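Local coordinates for protein export chaperone SatS (Mycobacterium tuberculosis H37Rv, PDB 6DNM) that acts as a chaperone in the SecA2-dependent protein export pathway of the tubercle bacillus, at residues Y62-H67 / T82-G87; S102-D107 / D113-E118. One frame throughout, in Å; residues are numbered along the deposited sequence.

Contact 1 (Y62-H67 / T82-G87); sequences YLADEH and TAATDG
The flat peptide group joining L63 to A64 has the methyl of A84 lying over one face: A84 CB is 3.7 Å from L63 C and 3.6 Å from A64 N, above the plane. Two rings meet within 62-67 itself. NE2 of H67 sits over the centre of the Y62 ring, and CZ of Y62 in turn lies over the centre of the imidazole, while Y62 C comes in the imidazole plane at its edge. The same NE2 makes a weak, bent hydrogen bond to Y62 O (2.8 Å, 122° at the hydrogen). Y62 O also accepts the N-H of D65, so two donors converge on it.

Small residues suit both sides of the contact: the CA atoms of A64 and A84 lie 4.8 Å apart. A64 CB and A84 CB touch at 4.0 Å, an approach easily made by methyl groups. Of the L63 side chain, CB is the part that meets A84, at 4.2 Å from A84 CB; the L63 side chain also packs on Y77 and I80 of helix 77-86. T85 divides its two branches by a chi1 of 58°: OG1 turns back to the carbonyls of its own helix, R81 O and possibly T82 O, and CG2 is left to touch A64, reaching 3.3 Å from A64 O. Just beyond, G87 ends the helix in a Schellman motif, its positive phi of 83° suiting a residue without a side chain.

Alongside, the E66 carboxylate forms a salt bridge with R81, adding a charged link to the same helix. Between the two segments themselves, methyls against backbone do the work, so the attraction is van der Waals in kind and depends on close fit, with the threonine hydroxyl satisfied inside its own helix.

Contact 2 (S102-D107 / D113-E118); sequences SGLVDD and DAVDRE
D107 meets A114 face-on: A114 O stands above the plane of the carboxylate, 3.3 Å from D107 CG and 3.6 Å from each of OD1 and OD2. This approach to the carbon may ease the repulsion expected between oxygens. In return, A114 CB rests 3.6 Å from D107 O, a close fit suited to a small side chain. V115 divides its methyls between two neighbours: with chi1 at 180°, CG1 lies anti to the backbone N and touches L104 CD2 at 4.2 Å, while CG2 packs on D107 CB. The L104 and V115 side chains cross at about a right angle.

A water bridges the polar margin, donating to D107 OD2 (2.6 Å) and accepting from D116 N (2.9 Å), so the aspartate grips the opposite backbone indirectly.

Farther out, G103, with positive phi, takes the N-cap position of helix 104-110, and its O receives D107 N. D116 holds the N-cap position of helix 117-134, and there its carboxylate does the capping, OD2 accepting Q119 N. The side chain of Q119 returns to S102 O. L104 packs on Q119 and A123, and V115 on L120, of helix 117-134, with W176 of helix 170-185 also against L104.

The whole is a tight connection between two helices, containing a 3-10 segment and an Asp N-cap at the second helix.

How the contacts relate
After helix 12-16 the chain builds strands 19-24, 29-37 and 40-43 of the four-stranded sheet, then strands 45-46 and 49-52 of a second sheet, before helix 56-63. Contact 1 closes the loop that leaves this helix, bringing its end against the last turn of helix 77-86 with fourteen residues between the segments. The chain next adds strand 98-100 beside 19-24 and at once opens contact 2, which closes over only five residues and joins helix 104-110 to the residues leading into helix 117-134. The two closures run in series, neither nesting nor crossing. Their centres lie 38 Å apart on opposite sides of the chain's centre, so each fastens a separate helical region.

Contact 1 (Y62-H67 / T82-G87)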
loop_
_atom_site.group_PDB
_atom_site.type_symbol
_atom_site.label_atom_id
_atom_site.label_comp_id
_atom_site.label_asym_id
_atom_site.label_seq_id
_atom_site.Cartn_x
_atom_site.Cartn_y
_atom_site.Cartn_z
ATOM N N TYR A 62 4.236 9.217 -16.400
ATOM C CA TYR A 62 4.727 10.090 -15.346
ATOM C C TYR A 62 6.224 9.903 -15.137
ATOM O O TYR A 62 6.970 10.883 -15.005
ATOM C CB TYR A 62 3.957 9.785 -14.061
ATOM C CG TYR A 62 4.386 10.597 -12.862
ATOM C CD1 TYR A 62 3.796 11.823 -12.583
ATOM C CD2 TYR A 62 5.370 10.127 -11.995
ATOM C CE1 TYR A 62 4.182 12.566 -11.481
ATOM C CE2 TYR A 62 5.771 10.865 -10.895
ATOM C CZ TYR A 62 5.171 12.084 -10.638
ATOM O OH TYR A 62 5.568 12.820 -9.538
ATOM N N LEU A 63 6.686 8.649 -15.131
ATOM C CA LEU A 63 8.089 8.352 -14.868
ATOM C C LEU A 63 9.009 8.794 -15.999
ATOM O O LEU A 63 10.221 8.882 -15.789
ATOM C CB LEU A 63 8.267 6.857 -14.584
ATOM C CG LEU A 63 7.577 6.342 -13.321
ATOM C CD1 LEU A 63 7.522 4.815 -13.323
ATOM C CD2 LEU A 63 8.298 6.870 -12.087
ATOM N N ALA A 64 8.463 9.080 -17.183
ATOM C CA ALA A 64 9.262 9.622 -18.278
ATOM C C ALA A 64 9.597 11.091 -18.084
ATOM O O ALA A 64 10.513 11.595 -18.745
ATOM C CB ALA A 64 8.523 9.466 -19.606
ATOM N N ASP A 65 8.872 11.789 -17.218
ATOM C CA ASP A 65 9.068 13.217 -17.031
ATOM C C ASP A 65 10.023 13.470 -15.875
ATOM O O ASP A 65 10.141 12.662 -14.950
ATOM C CB ASP A 65 7.734 13.904 -16.740
ATOM C CG ASP A 65 6.865 14.030 -17.966
ATOM O OD1 ASP A 65 7.428 14.072 -19.076
ATOM O OD2 ASP A 65 5.625 14.089 -17.826
ATOM N N GLU A 66 10.714 14.604 -15.942
ATOM C CA GLU A 66 11.534 15.049 -14.825
ATOM C C GLU A 66 10.631 15.404 -13.655
ATOM O O GLU A 66 9.611 16.078 -13.827
ATOM C CB GLU A 66 12.341 16.278 -15.230
ATOM C CG GLU A 66 13.653 16.435 -14.488
ATOM C CD GLU A 66 14.735 15.523 -15.026
ATOM O OE1 GLU A 66 14.756 14.332 -14.645
ATOM O OE2 GLU A 66 15.563 15.998 -15.833
ATOM N N HIS A 67 11.005 14.952 -12.465
ATOM C CA HIS A 67 10.190 15.174 -11.287
ATOM C C HIS A 67 11.092 15.335 -10.077
ATOM O O HIS A 67 12.198 14.790 -10.022
ATOM C CB HIS A 67 9.228 14.005 -11.027
ATOM C CG HIS A 67 8.120 13.896 -12.025
ATOM N ND1 HIS A 67 7.172 14.881 -12.200
ATOM C CD2 HIS A 67 7.803 12.911 -12.897
ATOM C CE1 HIS A 67 6.322 14.510 -13.140
ATOM N NE2 HIS A 67 6.685 13.321 -13.583
ATOM N N THR A 82 15.158 6.578 -17.269
ATOM C CA THR A 82 15.764 6.266 -18.561
ATOM C C THR A 82 15.042 5.116 -19.254
ATOM O O THR A 82 14.877 5.126 -20.478
ATOM C CB THR A 82 17.250 5.932 -18.371
ATOM O OG1 THR A 82 17.914 7.031 -17.734
ATOM C CG2 THR A 82 17.910 5.673 -19.703
ATOM N N ALA A 83 14.601 4.112 -18.495
ATOM C CA ALA A 83 13.805 3.051 -19.102
ATOM C C ALA A 83 12.489 3.600 -19.638
ATOM O O ALA A 83 12.035 3.202 -20.718
ATOM C CB ALA A 83 13.560 1.926 -18.095
ATOM N N ALA A 84 11.845 4.491 -18.878
ATOM C CA ALA A 84 10.612 5.112 -19.352
ATOM C C ALA A 84 10.840 5.868 -20.656
ATOM O O ALA A 84 10.066 5.729 -21.612
ATOM C CB ALA A 84 10.048 6.042 -18.277
ATOM N N THR A 85 11.903 6.675 -20.717
ATOM C CA THR A 85 12.145 7.446 -21.935
ATOM C C THR A 85 12.667 6.570 -23.072
ATOM O O THR A 85 12.451 6.897 -24.245
ATOM C CB THR A 85 13.046 8.660 -21.658
ATOM O OG1 THR A 85 14.293 8.235 -21.096
ATOM C CG2 THR A 85 12.358 9.616 -20.680
ATOM N N ASP A 86 13.336 5.457 -22.755
ATOM C CA ASP A 86 13.747 4.510 -23.787
ATOM C C ASP A 86 12.558 3.787 -24.397
ATOM O O ASP A 86 12.691 3.197 -25.473
ATOM C CB ASP A 86 14.645 3.419 -23.199
ATOM C CG ASP A 86 16.076 3.859 -22.996
ATOM O OD1 ASP A 86 16.455 4.964 -23.445
ATOM O OD2 ASP A 86 16.828 3.064 -22.394
ATOM N N GLY A 87 11.417 3.780 -23.714
ATOM C CA GLY A 87 10.296 2.973 -24.137
ATOM C C GLY A 87 10.361 1.528 -23.701
ATOM O O GLY A 87 9.521 0.729 -24.125
#

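Contact 2 (S102-D107 / D113-E118)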
loop_
_atom_site.group_PDB
_atom_site.type_symbol
_atom_site.label_atom_id
_atom_site.label_comp_id
_atom_site.label_asym_id
_atom_site.label_seq_id
_atom_site.Cartn_x
_atom_site.Cartn_y
_atom_site.Cartn_z
ATOM N N SER A 102 -10.636 -3.613 -0.673
ATOM C CA SER A 102 -12.018 -3.869 -1.078
ATOM C C SER A 102 -12.694 -4.913 -0.201
ATOM O O SER A 102 -12.157 -5.998 0.024
ATOM C CB SER A 102 -12.004 -4.386 -2.513
ATOM O OG SER A 102 -11.116 -3.625 -3.296
ATOM N N GLY A 103 -13.908 -4.591 0.248
ATOM C CA GLY A 103 -14.733 -5.509 0.989
ATOM C C GLY A 103 -14.454 -5.614 2.473
ATOM O O GLY A 103 -15.300 -6.140 3.205
ATOM N N LEU A 104 -13.297 -5.144 2.955
ATOM C CA LEU A 104 -12.979 -5.335 4.366
ATOM C C LEU A 104 -14.010 -4.662 5.263
ATOM O O LEU A 104 -14.381 -5.207 6.308
ATOM C CB LEU A 104 -11.577 -4.815 4.678
ATOM C CG LEU A 104 -10.416 -5.649 4.127
ATOM C CD1 LEU A 104 -9.098 -4.946 4.380
ATOM C CD2 LEU A 104 -10.408 -7.050 4.727
ATOM N N VAL A 105 -14.509 -3.490 4.856
ATOM C CA VAL A 105 -15.502 -2.787 5.668
ATOM C C VAL A 105 -16.753 -3.637 5.857
ATOM O O VAL A 105 -17.369 -3.639 6.932
ATOM C CB VAL A 105 -15.811 -1.397 5.073
ATOM C CG1 VAL A 105 -16.460 -1.516 3.692
ATOM C CG2 VAL A 105 -16.687 -0.592 6.024
ATOM N N ASP A 106 -17.149 -4.373 4.822
ATOM C CA ASP A 106 -18.315 -5.245 4.912
ATOM C C ASP A 106 -17.996 -6.499 5.713
ATOM O O ASP A 106 -18.818 -6.949 6.517
ATOM C CB ASP A 106 -18.816 -5.594 3.507
ATOM C CG ASP A 106 -19.167 -4.361 2.699
ATOM O OD1 ASP A 106 -18.555 -4.154 1.631
ATOM O OD2 ASP A 106 -20.036 -3.586 3.151
ATOM N N ASP A 107 -16.785 -7.040 5.546
ATOM C CA ASP A 107 -16.422 -8.265 6.253
ATOM C C ASP A 107 -16.299 -8.038 7.757
ATOM O O ASP A 107 -16.730 -8.882 8.549
ATOM C CB ASP A 107 -15.136 -8.853 5.679
ATOM C CG ASP A 107 -15.305 -9.319 4.249
ATOM O OD1 ASP A 107 -16.458 -9.600 3.858
ATOM O OD2 ASP A 107 -14.296 -9.401 3.509
ATOM N N ASP A 113 -14.777 -14.222 11.293
ATOM C CA ASP A 113 -14.827 -15.360 10.380
ATOM C C ASP A 113 -15.168 -14.959 8.950
ATOM O O ASP A 113 -14.950 -15.757 8.030
ATOM C CB ASP A 113 -15.786 -16.433 10.901
ATOM C CG ASP A 113 -15.495 -16.822 12.340
ATOM O OD1 ASP A 113 -16.450 -17.140 13.079
ATOM O OD2 ASP A 113 -14.309 -16.807 12.730
ATOM N N ALA A 114 -15.687 -13.749 8.739
ATOM C CA ALA A 114 -15.937 -13.242 7.397
ATOM C C ALA A 114 -14.717 -12.579 6.771
ATOM O O ALA A 114 -14.732 -12.300 5.566
ATOM C CB ALA A 114 -17.094 -12.239 7.408
ATOM N N VAL A 115 -13.674 -12.318 7.551
ATOM C CA VAL A 115 -12.490 -11.612 7.067
ATOM C C VAL A 115 -11.470 -12.627 6.574
ATOM O O VAL A 115 -11.113 -13.568 7.296
ATOM C CB VAL A 115 -11.881 -10.734 8.170
ATOM C CG1 VAL A 115 -10.658 -10.017 7.622
ATOM C CG2 VAL A 115 -12.910 -9.752 8.701
ATOM N N ASP A 116 -10.983 -12.437 5.353
ATOM C CA ASP A 116 -9.957 -13.326 4.831
ATOM C C ASP A 116 -8.613 -12.963 5.445
ATOM O O ASP A 116 -8.153 -11.822 5.323
ATOM C CB ASP A 116 -9.873 -13.234 3.312
ATOM C CG ASP A 116 -8.865 -14.207 2.744
ATOM O OD1 ASP A 116 -9.189 -15.405 2.681
ATOM O OD2 ASP A 116 -7.742 -13.791 2.389
ATOM N N ARG A 117 -7.969 -13.944 6.076
ATOM C CA ARG A 117 -6.741 -13.673 6.815
ATOM C C ARG A 117 -5.641 -13.155 5.897
ATOM O O ARG A 117 -4.992 -12.146 6.196
ATOM C CB ARG A 117 -6.296 -14.936 7.544
ATOM C CG ARG A 117 -5.060 -14.737 8.400
ATOM C CD ARG A 117 -4.225 -16.019 8.449
ATOM N NE ARG A 117 -3.779 -16.392 7.111
ATOM C CZ ARG A 117 -2.799 -15.780 6.454
ATOM N NH1 ARG A 117 -2.156 -14.764 7.011
ATOM N NH2 ARG A 117 -2.475 -16.175 5.234
ATOM N N GLU A 118 -5.424 -13.822 4.763
ATOM C CA GLU A 118 -4.356 -13.399 3.862
ATOM C C GLU A 118 -4.594 -11.985 3.340
ATOM O O GLU A 118 -3.673 -11.157 3.322
ATOM C CB GLU A 118 -4.214 -14.401 2.716
ATOM C CG GLU A 118 -2.972 -14.188 1.882
ATOM C CD GLU A 118 -3.078 -14.843 0.519
ATOM O OE1 GLU A 118 -2.266 -14.503 -0.371
ATOM O OE2 GLU A 118 -3.977 -15.700 0.337
HETATM O O HOH W 1 -11.874 -10.326 3.575
#